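PDB 5UL2: 4'-phospho-dehydrooxetanocin synthase from Bacillus megaterium, which catalyses the cobalamin- and S-adenosylmethionine-dependent radical ring contraction of dAMP to an oxetane aldehyde, a step in oxetanocin A biosynthesis. Local coordinates for residues T121-C126 against D179-S184; L136-G141 against P290-L295; I212-N217 against S233-D238. All coordinates share one frame; numbering follows the deposited sequence.

Interaction 1 (T121-C126 against D179-S184)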
loop_
_atom_site.group_PDB
_atom_site.type_symbol
_atom_site.label_atom_id
_atom_site.label_comp_id
_atom_site.label_asym_id
_atom_site.label_seq_id
_atom_site.Cartn_x
_atom_site.Cartn_y
_atom_site.Cartn_z
ATOM N N THR A 121 23.163 2.565 0.600
ATOM C CA THR A 121 22.224 3.644 0.322
ATOM C C THR A 121 20.979 3.046 -0.313
ATOM O O THR A 121 21.063 2.386 -1.356
ATOM C CB THR A 121 22.829 4.713 -0.587
ATOM O OG1 THR A 121 23.987 5.279 0.041
ATOM C CG2 THR A 121 21.809 5.817 -0.828
ATOM N N LEU A 122 19.835 3.268 0.320
ATOM C CA LEU A 122 18.555 2.799 -0.184
ATOM C C LEU A 122 17.798 3.971 -0.792
ATOM O O LEU A 122 17.633 5.013 -0.147
ATOM C CB LEU A 122 17.737 2.151 0.933
ATOM C CG LEU A 122 18.429 0.972 1.618
ATOM C CD1 LEU A 122 17.532 0.349 2.675
ATOM C CD2 LEU A 122 18.859 -0.062 0.588
ATOM N N VAL A 123 17.356 3.802 -2.033
ATOM C CA VAL A 123 16.599 4.823 -2.746
ATOM C C VAL A 123 15.183 4.299 -2.930
ATOM O O VAL A 123 14.973 3.272 -3.587
ATOM C CB VAL A 123 17.239 5.173 -4.096
ATOM C CG1 VAL A 123 16.613 6.434 -4.667
ATOM C CG2 VAL A 123 18.752 5.325 -3.955
ATOM N N ASN A 124 14.215 4.999 -2.348
ATOM C CA ASN A 124 12.812 4.612 -2.432
ATOM C C ASN A 124 12.155 5.406 -3.556
ATOM O O ASN A 124 11.900 6.605 -3.411
ATOM C CB ASN A 124 12.096 4.845 -1.104
ATOM C CG ASN A 124 10.704 4.246 -1.087
ATOM O OD1 ASN A 124 10.347 3.459 -1.963
ATOM N ND2 ASN A 124 9.912 4.610 -0.086
ATOM N N LEU A 125 11.888 4.736 -4.674
ATOM C CA LEU A 125 11.161 5.346 -5.786
ATOM C C LEU A 125 9.682 5.141 -5.496
ATOM O O LEU A 125 9.081 4.130 -5.865
ATOM C CB LEU A 125 11.575 4.740 -7.120
ATOM C CG LEU A 125 13.066 4.519 -7.377
ATOM C CD1 LEU A 125 13.284 4.222 -8.843
ATOM C CD2 LEU A 125 13.902 5.710 -6.947
ATOM N N CYS A 126 9.091 6.114 -4.812
ATOM C CA CYS A 126 7.742 5.977 -4.294
ATOM C C CYS A 126 7.118 7.361 -4.210
ATOM O O CYS A 126 7.768 8.311 -3.766
ATOM C CB CYS A 126 7.757 5.296 -2.918
ATOM S SG CYS A 126 6.142 4.937 -2.191
ATOM N N ASP A 179 28.960 1.383 -0.763
ATOM C CA ASP A 179 29.361 0.081 -1.283
ATOM C C ASP A 179 28.216 -0.584 -2.031
ATOM O O ASP A 179 28.435 -1.267 -3.039
ATOM C CB ASP A 179 29.845 -0.813 -0.142
ATOM C CG ASP A 179 31.024 -0.222 0.606
ATOM O OD1 ASP A 179 31.955 0.287 -0.052
ATOM O OD2 ASP A 179 31.021 -0.262 1.854
ATOM N N ILE A 180 26.987 -0.394 -1.552
ATOM C CA ILE A 180 25.793 -1.005 -2.121
ATOM C C ILE A 180 24.743 0.079 -2.306
ATOM O O ILE A 180 24.526 0.900 -1.407
ATOM C CB ILE A 180 25.244 -2.133 -1.224
ATOM C CG1 ILE A 180 26.304 -3.217 -1.001
ATOM C CG2 ILE A 180 23.984 -2.736 -1.829
ATOM C CD1 ILE A 180 25.856 -4.325 -0.069
ATOM N N ILE A 181 24.093 0.083 -3.466
ATOM C CA ILE A 181 22.953 0.953 -3.729
ATOM C C ILE A 181 21.740 0.067 -3.961
ATOM O O ILE A 181 21.767 -0.815 -4.829
ATOM C CB ILE A 181 23.189 1.875 -4.934
ATOM C CG1 ILE A 181 24.364 2.816 -4.667
ATOM C CG2 ILE A 181 21.926 2.665 -5.244
ATOM C CD1 ILE A 181 24.667 3.756 -5.817
ATOM N N GLY A 182 20.683 0.296 -3.183
ATOM C CA GLY A 182 19.455 -0.457 -3.342
ATOM C C GLY A 182 18.313 0.395 -3.853
ATOM O O GLY A 182 17.952 1.395 -3.227
ATOM N N LEU A 183 17.744 0.021 -4.995
ATOM C CA LEU A 183 16.597 0.715 -5.563
ATOM C C LEU A 183 15.334 -0.071 -5.238
ATOM O O LEU A 183 15.235 -1.258 -5.570
ATOM C CB LEU A 183 16.730 0.882 -7.077
ATOM C CG LEU A 183 17.791 1.809 -7.667
ATOM C CD1 LEU A 183 17.360 2.241 -9.057
ATOM C CD2 LEU A 183 18.031 3.014 -6.788
ATOM N N SER A 184 14.378 0.588 -4.593
ATOM C CA SER A 184 13.051 0.028 -4.371
ATOM C C SER A 184 12.113 0.648 -5.401
ATOM O O SER A 184 11.872 1.859 -5.383
ATOM C CB SER A 184 12.571 0.295 -2.947
ATOM O OG SER A 184 11.310 -0.307 -2.721
#

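Interaction 2 (L136-G141 against P290-L295). With EDO (1,2-ethanediol), chain O.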
loop_
_atom_site.group_PDB
_atom_site.type_symbol
_atom_site.label_atom_id
_atom_site.label_comp_id
_atom_site.label_asym_id
_atom_site.label_seq_id
_atom_site.Cartn_x
_atom_site.Cartn_y
_atom_site.Cartn_z
ATOM N N LEU A 136 2.285 8.151 4.118
ATOM C CA LEU A 136 3.733 8.134 3.956
ATOM C C LEU A 136 4.206 6.692 4.096
ATOM O O LEU A 136 4.086 6.094 5.171
ATOM C CB LEU A 136 4.401 9.043 4.986
ATOM C CG LEU A 136 5.850 9.455 4.713
ATOM C CD1 LEU A 136 5.924 10.387 3.513
ATOM C CD2 LEU A 136 6.463 10.108 5.941
ATOM N N ASN A 137 4.750 6.138 3.014
ATOM C CA ASN A 137 5.150 4.735 2.979
ATOM C C ASN A 137 6.476 4.556 3.711
ATOM O O ASN A 137 7.479 5.180 3.351
ATOM C CB ASN A 137 5.260 4.257 1.534
ATOM C CG ASN A 137 5.279 2.740 1.416
ATOM O OD1 ASN A 137 5.693 2.036 2.336
ATOM N ND2 ASN A 137 4.826 2.232 0.276
ATOM N N LEU A 138 6.485 3.688 4.724
ATOM C CA LEU A 138 7.667 3.441 5.542
ATOM C C LEU A 138 8.287 2.069 5.291
ATOM O O LEU A 138 9.189 1.668 6.033
ATOM C CB LEU A 138 7.321 3.583 7.026
ATOM C CG LEU A 138 6.768 4.925 7.513
ATOM C CD1 LEU A 138 6.382 4.845 8.982
ATOM C CD2 LEU A 138 7.782 6.031 7.290
ATOM N N SER A 139 7.836 1.349 4.261
ATOM C CA SER A 139 8.246 -0.045 4.083
ATOM C C SER A 139 9.752 -0.177 3.871
ATOM O O SER A 139 10.391 -1.056 4.460
ATOM C CB SER A 139 7.482 -0.663 2.914
ATOM O OG SER A 139 6.088 -0.637 3.157
ATOM N N THR A 140 10.336 0.680 3.029
ATOM C CA THR A 140 11.777 0.635 2.789
ATOM C C THR A 140 12.586 0.860 4.066
ATOM O O THR A 140 13.742 0.429 4.142
ATOM C CB THR A 140 12.152 1.671 1.721
ATOM O OG1 THR A 140 11.395 1.421 0.530
ATOM C CG2 THR A 140 13.635 1.607 1.378
ATOM N N GLY A 141 11.997 1.502 5.078
ATOM C CA GLY A 141 12.683 1.699 6.342
ATOM C C GLY A 141 12.890 0.434 7.152
ATOM O O GLY A 141 13.721 0.429 8.065
ATOM N N PRO A 290 10.233 0.187 11.367
ATOM C CA PRO A 290 10.849 0.850 10.211
ATOM C C PRO A 290 11.608 2.103 10.624
ATOM O O PRO A 290 11.179 2.848 11.508
ATOM C CB PRO A 290 9.652 1.188 9.314
ATOM C CG PRO A 290 8.448 1.092 10.210
ATOM C CD PRO A 290 8.782 0.017 11.193
ATOM N N SER A 291 12.759 2.314 9.987
ATOM C CA SER A 291 13.531 3.526 10.222
ATOM C C SER A 291 12.674 4.755 9.947
ATOM O O SER A 291 11.933 4.809 8.962
ATOM C CB SER A 291 14.780 3.549 9.341
ATOM O OG SER A 291 15.650 2.476 9.648
ATOM N N LEU A 292 12.775 5.743 10.832
ATOM C CA LEU A 292 11.949 6.940 10.761
ATOM C C LEU A 292 12.755 8.165 10.338
ATOM O O LEU A 292 12.406 9.294 10.687
ATOM C CB LEU A 292 11.252 7.175 12.100
ATOM C CG LEU A 292 10.294 6.031 12.446
ATOM C CD1 LEU A 292 9.769 6.130 13.871
ATOM C CD2 LEU A 292 9.146 5.991 11.452
ATOM N N ASP A 293 13.829 7.949 9.572
ATOM C CA ASP A 293 14.625 9.062 9.064
ATOM C C ASP A 293 13.794 10.003 8.204
ATOM O O ASP A 293 14.117 11.191 8.091
ATOM C CB ASP A 293 15.810 8.542 8.246
ATOM C CG ASP A 293 16.690 7.583 9.023
ATOM O OD1 ASP A 293 16.193 6.944 9.974
ATOM O OD2 ASP A 293 17.886 7.472 8.680
ATOM N N ILE A 294 12.721 9.493 7.596
ATOM C CA ILE A 294 11.992 10.260 6.595
ATOM C C ILE A 294 11.162 11.367 7.233
ATOM O O ILE A 294 10.864 12.376 6.581
ATOM C CB ILE A 294 11.117 9.314 5.750
ATOM C CG1 ILE A 294 10.764 9.973 4.422
ATOM C CG2 ILE A 294 9.860 8.910 6.504
ATOM C CD1 ILE A 294 11.983 10.495 3.716
ATOM N N LEU A 295 10.782 11.211 8.505
ATOM C CA LEU A 295 9.879 12.172 9.134
ATOM C C LEU A 295 10.517 13.552 9.236
ATOM O O LEU A 295 9.853 14.570 9.008
ATOM C CB LEU A 295 9.458 11.670 10.515
ATOM C CG LEU A 295 8.609 10.401 10.522
ATOM C CD1 LEU A 295 8.300 9.970 11.941
ATOM C CD2 LEU A 295 7.330 10.622 9.743
HETATM C C1 EDO O . 12.232 6.029 4.541
HETATM O O1 EDO O . 12.025 5.770 5.934
HETATM C C2 EDO O . 12.013 4.753 3.739
HETATM O O2 EDO O . 10.632 4.377 3.801
#

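Interaction 3 (I212-N217 against S233-D238). With EDO (1,2-ethanediol), chain F.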
loop_
_atom_site.group_PDB
_atom_site.type_symbol
_atom_site.label_atom_id
_atom_site.label_comp_id
_atom_site.label_asym_id
_atom_site.label_seq_id
_atom_site.Cartn_x
_atom_site.Cartn_y
_atom_site.Cartn_z
ATOM N N ILE A 212 27.858 -1.978 -5.866
ATOM C CA ILE A 212 26.912 -3.033 -6.195
ATOM C C ILE A 212 25.523 -2.417 -6.271
ATOM O O ILE A 212 25.135 -1.621 -5.406
ATOM C CB ILE A 212 26.979 -4.157 -5.151
ATOM C CG1 ILE A 212 28.399 -4.719 -5.080
ATOM C CG2 ILE A 212 25.978 -5.257 -5.477
ATOM C CD1 ILE A 212 28.680 -5.498 -3.821
ATOM N N ILE A 213 24.778 -2.756 -7.320
ATOM C CA ILE A 213 23.455 -2.192 -7.561
ATOM C C ILE A 213 22.438 -3.322 -7.495
ATOM O O ILE A 213 22.554 -4.313 -8.227
ATOM C CB ILE A 213 23.372 -1.471 -8.915
ATOM C CG1 ILE A 213 24.615 -0.609 -9.152
ATOM C CG2 ILE A 213 22.116 -0.612 -8.976
ATOM C CD1 ILE A 213 24.689 0.620 -8.275
ATOM N N THR A 214 21.450 -3.178 -6.620
ATOM C CA THR A 214 20.312 -4.083 -6.570
ATOM C C THR A 214 19.031 -3.297 -6.797
ATOM O O THR A 214 18.897 -2.160 -6.335
ATOM C CB THR A 214 20.219 -4.832 -5.235
ATOM O OG1 THR A 214 20.294 -3.901 -4.149
ATOM C CG2 THR A 214 21.335 -5.832 -5.118
ATOM N N VAL A 215 18.098 -3.911 -7.514
ATOM C CA VAL A 215 16.785 -3.337 -7.763
ATOM C C VAL A 215 15.740 -4.317 -7.261
ATOM O O VAL A 215 15.767 -5.500 -7.617
ATOM C CB VAL A 215 16.573 -3.021 -9.254
ATOM C CG1 VAL A 215 15.098 -2.837 -9.549
ATOM C CG2 VAL A 215 17.347 -1.772 -9.635
ATOM N N GLY A 216 14.837 -3.827 -6.417
ATOM C CA GLY A 216 13.728 -4.623 -5.943
ATOM C C GLY A 216 12.409 -4.025 -6.375
ATOM O O GLY A 216 12.158 -2.836 -6.153
ATOM N N ASN A 217 11.565 -4.830 -7.007
ATOM C CA ASN A 217 10.258 -4.387 -7.463
ATOM C C ASN A 217 9.208 -4.813 -6.450
ATOM O O ASN A 217 9.143 -5.988 -6.074
ATOM C CB ASN A 217 9.931 -4.964 -8.841
ATOM C CG ASN A 217 10.917 -4.526 -9.902
ATOM O OD1 ASN A 217 10.687 -3.548 -10.618
ATOM N ND2 ASN A 217 12.027 -5.247 -10.009
ATOM N N SER A 233 24.930 -6.175 -15.523
ATOM C CA SER A 233 25.542 -6.468 -14.232
ATOM C C SER A 233 24.599 -6.236 -13.059
ATOM O O SER A 233 24.973 -6.517 -11.916
ATOM C CB SER A 233 26.808 -5.629 -14.043
ATOM O OG SER A 233 26.486 -4.263 -13.858
ATOM N N LEU A 234 23.396 -5.730 -13.313
ATOM C CA LEU A 234 22.455 -5.441 -12.241
ATOM C C LEU A 234 22.023 -6.720 -11.535
ATOM O O LEU A 234 21.842 -7.767 -12.162
ATOM C CB LEU A 234 21.232 -4.711 -12.799
ATOM C CG LEU A 234 20.056 -4.466 -11.849
ATOM C CD1 LEU A 234 20.465 -3.549 -10.708
ATOM C CD2 LEU A 234 18.868 -3.890 -12.596
ATOM N N LEU A 235 21.869 -6.633 -10.218
ATOM C CA LEU A 235 21.300 -7.709 -9.420
ATOM C C LEU A 235 19.839 -7.392 -9.134
ATOM O O LEU A 235 19.518 -6.298 -8.660
ATOM C CB LEU A 235 22.069 -7.888 -8.111
ATOM C CG LEU A 235 23.590 -7.985 -8.231
ATOM C CD1 LEU A 235 24.221 -8.235 -6.872
ATOM C CD2 LEU A 235 23.990 -9.070 -9.223
ATOM N N ILE A 236 18.957 -8.336 -9.438
ATOM C CA ILE A 236 17.530 -8.183 -9.186
ATOM C C ILE A 236 17.176 -9.019 -7.965
ATOM O O ILE A 236 17.410 -10.232 -7.942
ATOM C CB ILE A 236 16.698 -8.594 -10.409
ATOM C CG1 ILE A 236 16.892 -7.573 -11.528
ATOM C CG2 ILE A 236 15.231 -8.728 -10.037
ATOM C CD1 ILE A 236 16.015 -7.807 -12.720
ATOM N N CYS A 237 16.621 -8.374 -6.949
ATOM C CA CYS A 237 16.318 -9.035 -5.690
ATOM C C CYS A 237 14.819 -8.984 -5.419
ATOM O O CYS A 237 14.040 -8.382 -6.162
ATOM C CB CYS A 237 17.101 -8.404 -4.537
ATOM S SG CYS A 237 16.452 -6.820 -3.993
ATOM N N ASP A 238 14.425 -9.626 -4.326
ATOM C CA ASP A 238 13.027 -9.728 -3.955
ATOM C C ASP A 238 12.561 -8.458 -3.247
ATOM O O ASP A 238 13.363 -7.660 -2.751
ATOM C CB ASP A 238 12.818 -10.954 -3.063
ATOM C CG ASP A 238 11.382 -11.119 -2.625
ATOM O OD1 ASP A 238 10.506 -11.245 -3.507
ATOM O OD2 ASP A 238 11.131 -11.113 -1.401
HETATM C C1 EDO F . 13.088 -11.877 -7.664
HETATM O O1 EDO F . 12.892 -12.843 -6.622
HETATM C C2 EDO F . 13.994 -12.465 -8.740
HETATM O O2 EDO F . 15.220 -12.903 -8.144
HETATM O O HOH W 1 12.407 -7.252 -7.911
#

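Interaction 1 (T121-C126 against D179-S184)
The carbonyl oxygen of Gly182 takes one hydrogen bond from the neighbouring strand, from Val123 N at 2.8 Å and almost straight (176°), and a weaker CA-H...O contact from Leu122, whose CA is 3.4 Å from Gly182 O. Thr121 O is used in a similar way one step earlier, accepting from Gly182 N at 2.8 Å while the CA-H of Ile181 approaches beside it. The ladder continues with Ser184 N bonded to Val123 O at 2.9 Å. It ends in a more bent bond, 150° at the hydrogen, from Leu125 N to Ser184 O at 3.0 Å. A hydrogen bond from Thr121 N to Ile180 O closes the other end. The two strands run parallel, their axes 16° apart, in the five-stranded parallel sheet of the Rossmann domain that houses cobalamin; 180-185 is its middle strand, with 119-125 beside it. Leu183 and Val123 stand side by side and point the same way off the sheet, with Leu183 CD2 3.5 Å from Val123 CB. Val123 CG2, which lies anti to its own carbonyl carbon, also meets Ile181 CG2 at 4.3 Å. Helix 166-176 packs on this face, touching Thr121, Val123 and Ile181. On the other face Leu122 reaches back over the neighbouring strand, and its CD2 comes to 4.0 Å from Gly182 CA, where there is no side chain to stand in the way; helices 140-149 and 242-252 cover this leucine. Asn124 and Ser184 occupy the same face at the C-terminal end of the ladder, where Ser184 binds cob(II)alamin. The amide nitrogen ND2 of Asn124 is turned to Asp159 OD2, a hydrogen bond to the adjoining strand 154-159.

Interaction 2 (L136-G141 against P290-L295)
The flat carbonyl group of Gly141 is approached over its face by Ser291: the bond from Ser291 N to Gly141 O is 2.9 Å long and straight at the hydrogen, yet the donor stands 60° out of the carbonyl plane, with a C=O...N angle of only 106°. The same oxygen also accepts from Ser144 OG, which is hydrogen-bonded to Ser291 OG as well. The Pro290 ring turns its CB toward Leu138, 3.3 Å from Leu138 O and 4.1 Å from Leu138 CB. In this way the start of helix 140-149 in the cobalamin-binding Rossmann domain is joined to the loop that leads, through helix 293-297, into strand 304-311 of the radical SAM partial barrel. Leu138 carries the apolar part with both methyls: CD1 meets Leu292 CD2 at 3.9 Å, and CD2 meets Ile294 CG2 at 3.6 Å. Ile294 CG2 touches two leucines, for Leu136 CD2 also lies 3.6 Å from it. The same CD2 of Leu136, whose CG is anti to its backbone N (chi1 -163°), meets Leu295 CD2 at 3.9 Å. On the side turned away from this packing, Asn137 OD1 accepts from Ser139 N in an Asx turn and, on an in-plane lone pair, from the OG of Ser139, a cob(II)alamin-binding residue. An ethanediol molecule, probably from the crystallisation liquor, lies by Ser291 O and Asn137 O.

Interaction 3 (I212-N217 against S233-D238)
Strands 212-217 and 235-237 are the two strands of a beta-alpha-beta unit with helix 224-228 between them, and they form one edge of the parallel Rossmann sheet. Three backbone hydrogen bonds join them. Leu235 N donates to Ile213 O at 3.1 Å, Val215 N to Leu235 O at 3.0 Å, and Cys237 N to Val215 O at 3.1 Å; in the last, the donor is tilted 33° from the carbonyl plane. Leu235 O takes the CA-H of Thr214 besides the amide of Val215. The axes of the two short strands are turned 35° from each other.

Apolar contacts differ on the two faces. Leu234, with CG anti to its backbone N, crosses the side chains of Ile213 and Val215 at about a right angle, and its CD1 lies 3.8 Å from Ile213 CG2 and 3.7 Å from Val215 CG2. Tyr201 of helix 190-205 and Phe227 of helix 224-228 cover this leucine. On the opposite face Leu235 CD1 rests on Ile212 CG2 at 3.7 Å, and Leu235 CB on Thr214 CG2 at the same distance. Helix 242-252 packs there against Ile212, Thr214 and Cys237.

Polar side chains mostly look beyond the pair. Thr214 OG1, placed between its backbone N and carbonyl carbon (chi1 51°), makes a weak hydrogen bond to Ile181 O of the next strand. Asp238 forms a salt bridge with Arg328, and its other carboxylate oxygen accepts from Glu240 N, shortly before the cob(II)alamin-binding residues Gly241 and Glu242 in the sequence.

At the Asn217 end water does the bridging: a single molecule accepts from both Asn217 N and Asn217 ND2 and donates to Cys237 O at 2.6 Å.

Interactions 1 and 3 share one parallel sheet of the cobalamin-binding Rossmann domain, their centres 9 Å apart, because strands 180-185 and 212-217 are neighbours in it; Leu183 O and Gly216 N are probably hydrogen-bonded between them. Along the chain interaction 1 closes before interaction 3 opens. Interaction 2, centred 13 Å from interaction 1 and 20 Å from interaction 3, ties this domain to the approach to the radical SAM barrel, and its segments alternate with those of interaction 1. Thr140 OG1 packs on Asn124 and Ser184 at the strand ends. Ser139 and Ser184, both cobalamin-binding, come from these adjoining contacts of the Rossmann domain; Glu308 of the radical SAM core also binds cob(II)alamin.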